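Local coordinates for protein acetyltransferase (Agrobacterium tumefaciens, PDB 2DXQ) that probably transfers an acetyl group from acetyl-CoA to an acceptor not yet identified, as a member of the GNAT acetyltransferase family, at residues E21-L26 with V63-L68; R79-I84 with N114-M119. All coordinates share one frame; numbering follows the deposited sequence.

Interaction 1: residues E21-L26 with V63-L68; sequences ELYQVL and VATATL
L22 and Y23, neighbours on helix 16-26, reach T65 on strand 61-71 from two directions. The leucine side chain crosses that of T65 obliquely, and the two methyls of L22 divide the work: CD1 rests on the threonine methyl, with L22 CD1 to T65 CG2 at 3.8 Å, while CD2 lies against the strand backbone, 4.0 Å from V63 C. The tyrosine comes in at about a right angle to T65, and Y23 CE1 stands 3.9 Å from the same methyl, T65 CG2. That methyl therefore touches both helix residues. With T65 OG1 anti to the backbone N (chi1 -175°), CG2 stands between N and the carbonyl carbon. The segment axes run nearly perpendicular, at 83°, so the helix lies across the strand; this is the packing of an N-terminal helix on the central sheet of a GNAT fold. L22 meets the strand through its methyls alone, and the hydrogen-bonded part lies at the phenol end. Y23 OH and T67 OG1 are 3.7 Å apart and are bridged by one water. It sits in the plane of the tyrosine ring at its edge, 2.8 Å from Y23 OH. The water also donates to T65 OG1, so three side-chain hydroxyls converge on it; T65 OG1 is further hydrogen-bonded to F54 O on strand 51-58. I53 of that strand packs against Y23, T65 and T67, and T75 of the second subunit touches Y23. Upstream, V63 and A64 share A56 as their partner on strand 51-58, a classic beta bulge beside L22.

Interaction 2: residues R79-I84 with N114-M119; sequences RPYAFI and NCYKVM. With PO4 (phosphate ion), chain D.
A82 and F83 pair with V118 and M119 as parallel strands, the two strands of the beta-alpha-beta unit in which helix 98-112 makes the crossover. Four backbone hydrogen bonds run between the segments: Y116 N to P80 O, A82 N to K117 O, M119 N to A82 O (2.8 Å) and I84 N to M119 O. Packing is close on both faces of this pairing. On one, I84 CD1 meets V118 CG1 at 3.7 Å and A82 CB lies near C115 SG, beneath helix 98-112. On the other, the selenomethionine M119 bends at chi3 (-73°), which turns CE over the face of the F83 ring, 3.8 Å from its centroid; CE is also 3.5 Å from Y81 CD2. The selenium itself approaches the F83 ring obliquely in a Met-aromatic contact. F83 of the second subunit stacks on the F83 ring, while at the strand edge K117-M119 pair antiparallel with a strand of that subunit.

The loop end is more open and more polar. The R79 chain, bent at chi3, crosses the side chain of N114, which closes helix 98-112 in a Schellman motif, at about a right angle. R79 NE donates to N114 O over 3.2 Å, with an N-H...O angle of 151°. The guanidinium lies 20° from the plane of the N114 amide, and Y116 CB sits over its centre. Beyond lies a phosphate ion, probably from the crystallisation liquor, also bound by R76 and by R148 of the second subunit. Y116 OH gives phosphate O1 a 2.9 Å hydrogen bond, while R79 O meets the Y116 ring at its edge, 3.6 Å from CD1.

In the fold
Along the chain interaction 1 closes before interaction 2 opens; their centres lie about 21 Å apart, and both involve strands of one mixed sheet in the GNAT fold. Strands 61-71 and 81-88 are neighbours and antiparallel there, so the strand packed by helix 16-26 in interaction 1 borders the first strand of interaction 2. The two meet directly at L68, whose CD1 packs on A82 CB (3.8 Å) and on I84 CG1. Interaction 1 has its centre about 7 Å from the centre of the folded chain; interaction 2 lies farther out, at about 14 Å, where strand 117-122 ends the sheet within the chain. Both touch the second subunit, and interaction 2 continues the sheet across that interface.

Interaction 1: residues E21-L26 with V63-L68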
loop_
_atom_site.group_PDB
_atom_site.type_symbol
_atom_site.label_atom_id
_atom_site.label_comp_id
_atom_site.label_asym_id
_atom_site.label_seq_id
_atom_site.Cartn_x
_atom_site.Cartn_y
_atom_site.Cartn_z
ATOM N N GLU A 21 -18.271 12.723 -2.760
ATOM C CA GLU A 21 -19.144 12.375 -3.887
ATOM C C GLU A 21 -18.524 11.331 -4.807
ATOM O O GLU A 21 -19.197 10.389 -5.243
ATOM C CB GLU A 21 -19.548 13.634 -4.659
ATOM C CG GLU A 21 -20.329 14.613 -3.788
ATOM C CD GLU A 21 -20.932 15.773 -4.556
ATOM O OE1 GLU A 21 -20.821 15.808 -5.800
ATOM O OE2 GLU A 21 -21.534 16.651 -3.895
ATOM N N LEU A 22 -17.231 11.477 -5.079
ATOM C CA LEU A 22 -16.513 10.487 -5.887
ATOM C C LEU A 22 -16.481 9.124 -5.205
ATOM O O LEU A 22 -16.711 8.110 -5.837
ATOM C CB LEU A 22 -15.091 10.968 -6.203
ATOM C CG LEU A 22 -14.992 12.131 -7.199
ATOM C CD1 LEU A 22 -13.551 12.634 -7.280
ATOM C CD2 LEU A 22 -15.478 11.679 -8.594
ATOM N N TYR A 23 -16.215 9.103 -3.903
ATOM C CA TYR A 23 -16.129 7.831 -3.191
ATOM C C TYR A 23 -17.496 7.163 -3.042
ATOM O O TYR A 23 -17.583 5.947 -2.930
ATOM C CB TYR A 23 -15.450 8.025 -1.834
ATOM C CG TYR A 23 -13.999 8.464 -1.906
ATOM C CD1 TYR A 23 -13.147 8.004 -2.917
ATOM C CD2 TYR A 23 -13.474 9.305 -0.943
ATOM C CE1 TYR A 23 -11.823 8.395 -2.969
ATOM C CE2 TYR A 23 -12.147 9.693 -0.963
ATOM C CZ TYR A 23 -11.324 9.242 -1.983
ATOM O OH TYR A 23 -10.011 9.629 -1.999
ATOM N N GLN A 24 -18.561 7.952 -3.093
ATOM C CA GLN A 24 -19.916 7.401 -3.166
ATOM C C GLN A 24 -20.190 6.739 -4.522
ATOM O O GLN A 24 -20.889 5.717 -4.593
ATOM C CB GLN A 24 -20.949 8.479 -2.807
ATOM C CG GLN A 24 -20.911 8.750 -1.288
ATOM C CD GLN A 24 -21.342 10.142 -0.861
ATOM O OE1 GLN A 24 -22.086 10.823 -1.574
ATOM N NE2 GLN A 24 -20.890 10.567 0.338
ATOM N N VAL A 25 -19.620 7.303 -5.586
ATOM C CA VAL A 25 -19.649 6.662 -6.914
ATOM C C VAL A 25 -18.887 5.344 -6.909
ATOM O O VAL A 25 -19.378 4.319 -7.426
ATOM C CB VAL A 25 -19.096 7.609 -8.022
ATOM C CG1 VAL A 25 -18.905 6.859 -9.352
ATOM C CG2 VAL A 25 -20.030 8.803 -8.201
ATOM N N LEU A 26 -17.692 5.372 -6.324
ATOM C CA LEU A 26 -16.843 4.197 -6.210
ATOM C C LEU A 26 -17.601 3.038 -5.557
ATOM O O LEU A 26 -17.664 1.940 -6.124
ATOM C CB LEU A 26 -15.561 4.523 -5.437
ATOM C CG LEU A 26 -14.522 3.408 -5.235
ATOM C CD1 LEU A 26 -14.064 2.861 -6.590
ATOM C CD2 LEU A 26 -13.340 3.943 -4.422
ATOM N N VAL A 63 -13.609 15.394 -10.804
ATOM C CA VAL A 63 -14.250 14.416 -11.684
ATOM C C VAL A 63 -13.505 13.082 -11.734
ATOM O O VAL A 63 -14.007 12.112 -12.294
ATOM C CB VAL A 63 -14.439 14.960 -13.121
ATOM C CG1 VAL A 63 -15.511 16.052 -13.149
ATOM C CG2 VAL A 63 -13.123 15.512 -13.679
ATOM N N ALA A 64 -12.289 13.056 -11.190
ATOM C CA ALA A 64 -11.557 11.791 -10.990
ATOM C C ALA A 64 -10.610 11.957 -9.831
ATOM O O ALA A 64 -10.226 13.081 -9.490
ATOM C CB ALA A 64 -10.778 11.374 -12.237
ATOM N N THR A 65 -10.208 10.840 -9.244
ATOM C CA THR A 65 -9.253 10.888 -8.140
ATOM C C THR A 65 -8.450 9.597 -8.086
ATOM O O THR A 65 -8.884 8.556 -8.593
ATOM C CB THR A 65 -9.965 11.147 -6.776
ATOM O OG1 THR A 65 -8.991 11.302 -5.729
ATOM C CG2 THR A 65 -10.879 10.013 -6.416
ATOM N N ALA A 66 -7.251 9.705 -7.520
ATOM C CA ALA A 66 -6.412 8.550 -7.174
ATOM C C ALA A 66 -5.568 8.978 -5.987
ATOM O O ALA A 66 -5.128 10.137 -5.922
ATOM C CB ALA A 66 -5.517 8.181 -8.342
ATOM N N THR A 67 -5.308 8.039 -5.078
ATOM C CA THR A 67 -4.486 8.334 -3.911
ATOM C C THR A 67 -3.144 7.625 -4.055
ATOM O O THR A 67 -3.094 6.422 -4.331
ATOM C CB THR A 67 -5.187 7.877 -2.622
ATOM O OG1 THR A 67 -6.456 8.549 -2.502
ATOM C CG2 THR A 67 -4.296 8.135 -1.376
ATOM N N LEU A 68 -2.070 8.384 -3.862
ATOM C CA LEU A 68 -0.722 7.853 -3.937
ATOM C C LEU A 68 -0.183 7.666 -2.530
ATOM O O LEU A 68 -0.283 8.571 -1.702
ATOM C CB LEU A 68 0.185 8.820 -4.700
ATOM C CG LEU A 68 1.661 8.453 -4.808
ATOM C CD1 LEU A 68 1.866 7.133 -5.581
ATOM C CD2 LEU A 68 2.382 9.626 -5.497
HETATM O O HOH W 1 -8.528 8.913 -4.236
#

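Interaction 2: residues R79-I84 with N114-M119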
loop_
_atom_site.group_PDB
_atom_site.type_symbol
_atom_site.label_atom_id
_atom_site.label_comp_id
_atom_site.label_asym_id
_atom_site.label_seq_id
_atom_site.Cartn_x
_atom_site.Cartn_y
_atom_site.Cartn_z
ATOM N N ARG A 79 15.376 2.294 -1.705
ATOM C CA ARG A 79 14.487 3.133 -2.504
ATOM C C ARG A 79 13.045 2.895 -2.110
ATOM O O ARG A 79 12.667 1.747 -1.853
ATOM C CB ARG A 79 14.668 2.831 -3.976
ATOM C CG ARG A 79 15.976 3.363 -4.532
ATOM C CD ARG A 79 16.107 2.987 -5.957
ATOM N NE ARG A 79 15.256 3.794 -6.829
ATOM C CZ ARG A 79 15.107 3.560 -8.128
ATOM N NH1 ARG A 79 15.755 2.543 -8.692
ATOM N NH2 ARG A 79 14.316 4.339 -8.867
ATOM N N PRO A 80 12.241 3.974 -2.045
ATOM C CA PRO A 80 10.856 3.807 -1.613
ATOM C C PRO A 80 10.044 3.041 -2.661
ATOM O O PRO A 80 10.496 2.840 -3.795
ATOM C CB PRO A 80 10.358 5.255 -1.452
ATOM C CG PRO A 80 11.205 6.040 -2.433
ATOM C CD PRO A 80 12.557 5.384 -2.352
ATOM N N TYR A 81 8.865 2.573 -2.274
ATOM C CA TYR A 81 7.940 2.029 -3.259
ATOM C C TYR A 81 6.595 2.685 -3.012
ATOM O O TYR A 81 6.385 3.354 -1.987
ATOM C CB TYR A 81 7.842 0.492 -3.184
ATOM C CG TYR A 81 7.501 0.002 -1.804
ATOM C CD1 TYR A 81 8.512 -0.365 -0.914
ATOM C CD2 TYR A 81 6.177 -0.101 -1.388
ATOM C CE1 TYR A 81 8.211 -0.796 0.373
ATOM C CE2 TYR A 81 5.858 -0.521 -0.098
ATOM C CZ TYR A 81 6.884 -0.871 0.775
ATOM O OH TYR A 81 6.572 -1.312 2.036
ATOM N N ALA A 82 5.658 2.484 -3.929
ATOM C CA ALA A 82 4.386 3.172 -3.797
ATOM C C ALA A 82 3.223 2.268 -4.134
ATOM O O ALA A 82 3.379 1.310 -4.898
ATOM C CB ALA A 82 4.359 4.400 -4.703
ATOM N N PHE A 83 2.064 2.588 -3.561
ATOM C CA PHE A 83 0.789 2.010 -3.986
ATOM C C PHE A 83 -0.104 3.122 -4.504
ATOM O O PHE A 83 -0.000 4.287 -4.065
ATOM C CB PHE A 83 0.054 1.396 -2.806
ATOM C CG PHE A 83 0.747 0.216 -2.195
ATOM C CD1 PHE A 83 0.542 -1.055 -2.704
ATOM C CD2 PHE A 83 1.580 0.384 -1.100
ATOM C CE1 PHE A 83 1.180 -2.158 -2.134
ATOM C CE2 PHE A 83 2.211 -0.714 -0.508
ATOM C CZ PHE A 83 2.007 -1.986 -1.028
ATOM N N ILE A 84 -1.018 2.756 -5.388
ATOM C CA ILE A 84 -2.098 3.671 -5.781
ATOM C C ILE A 84 -3.438 3.066 -5.393
ATOM O O ILE A 84 -3.692 1.880 -5.662
ATOM C CB ILE A 84 -2.028 4.029 -7.283
ATOM C CG1 ILE A 84 -0.794 4.911 -7.536
ATOM C CG2 ILE A 84 -3.303 4.769 -7.735
ATOM C CD1 ILE A 84 -0.557 5.219 -9.009
ATOM N N ASN A 114 11.637 8.924 -6.549
ATOM C CA ASN A 114 12.611 7.824 -6.654
ATOM C C ASN A 114 12.051 6.464 -6.241
ATOM O O ASN A 114 12.807 5.589 -5.844
ATOM C CB ASN A 114 13.923 8.105 -5.887
ATOM C CG ASN A 114 15.091 7.262 -6.397
ATOM O OD1 ASN A 114 15.162 6.921 -7.575
ATOM N ND2 ASN A 114 16.008 6.915 -5.496
ATOM N N CYS A 115 10.737 6.280 -6.355
ATOM C CA CYS A 115 10.168 4.942 -6.114
ATOM C C CYS A 115 10.623 3.968 -7.200
ATOM O O CYS A 115 10.589 4.291 -8.393
ATOM C CB CYS A 115 8.632 4.989 -6.077
ATOM S SG CYS A 115 7.948 5.807 -4.669
ATOM N N TYR A 116 11.051 2.768 -6.809
ATOM C CA TYR A 116 11.470 1.793 -7.812
ATOM C C TYR A 116 10.306 1.059 -8.476
ATOM O O TYR A 116 10.434 0.526 -9.580
ATOM C CB TYR A 116 12.517 0.828 -7.255
ATOM C CG TYR A 116 12.009 -0.240 -6.318
ATOM C CD1 TYR A 116 11.945 -0.016 -4.948
ATOM C CD2 TYR A 116 11.645 -1.495 -6.804
ATOM C CE1 TYR A 116 11.505 -1.010 -4.080
ATOM C CE2 TYR A 116 11.197 -2.486 -5.939
ATOM C CZ TYR A 116 11.134 -2.235 -4.584
ATOM O OH TYR A 116 10.705 -3.224 -3.715
ATOM N N LYS A 117 9.169 1.022 -7.789
ATOM C CA LYS A 117 7.978 0.402 -8.342
ATOM C C LYS A 117 6.731 1.096 -7.803
ATOM O O LYS A 117 6.763 1.740 -6.742
ATOM C CB LYS A 117 7.931 -1.095 -8.014
ATOM C CG LYS A 117 7.702 -1.382 -6.543
ATOM C CD LYS A 117 7.647 -2.888 -6.253
ATOM C CE LYS A 117 7.738 -3.109 -4.753
ATOM N NZ LYS A 117 7.550 -4.556 -4.392
ATOM N N VAL A 118 5.651 0.994 -8.561
ATOM C CA VAL A 118 4.338 1.442 -8.113
ATOM C C VAL A 118 3.387 0.255 -8.273
ATOM O O VAL A 118 3.351 -0.348 -9.334
ATOM C CB VAL A 118 3.835 2.656 -8.936
ATOM C CG1 VAL A 118 2.471 3.126 -8.410
ATOM C CG2 VAL A 118 4.844 3.803 -8.849
HETATM N N MSE A 119 2.616 -0.050 -7.231
HETATM C CA MSE A 119 1.723 -1.213 -7.246
HETATM C C MSE A 119 0.262 -0.803 -7.112
HETATM O O MSE A 119 -0.054 0.237 -6.534
HETATM C CB MSE A 119 2.087 -2.157 -6.093
HETATM C CG MSE A 119 3.441 -2.813 -6.282
HETATM SE SE MSE A 119 3.975 -3.717 -4.630
HETATM C CE MSE A 119 4.390 -2.148 -3.599
HETATM P P PO4 D . 10.327 -6.492 -5.869
HETATM O O1 PO4 D . 11.338 -5.546 -5.294
HETATM O O2 PO4 D . 10.552 -6.675 -7.337
HETATM O O3 PO4 D . 10.404 -7.833 -5.166
HETATM O O4 PO4 D . 8.939 -5.947 -5.674
#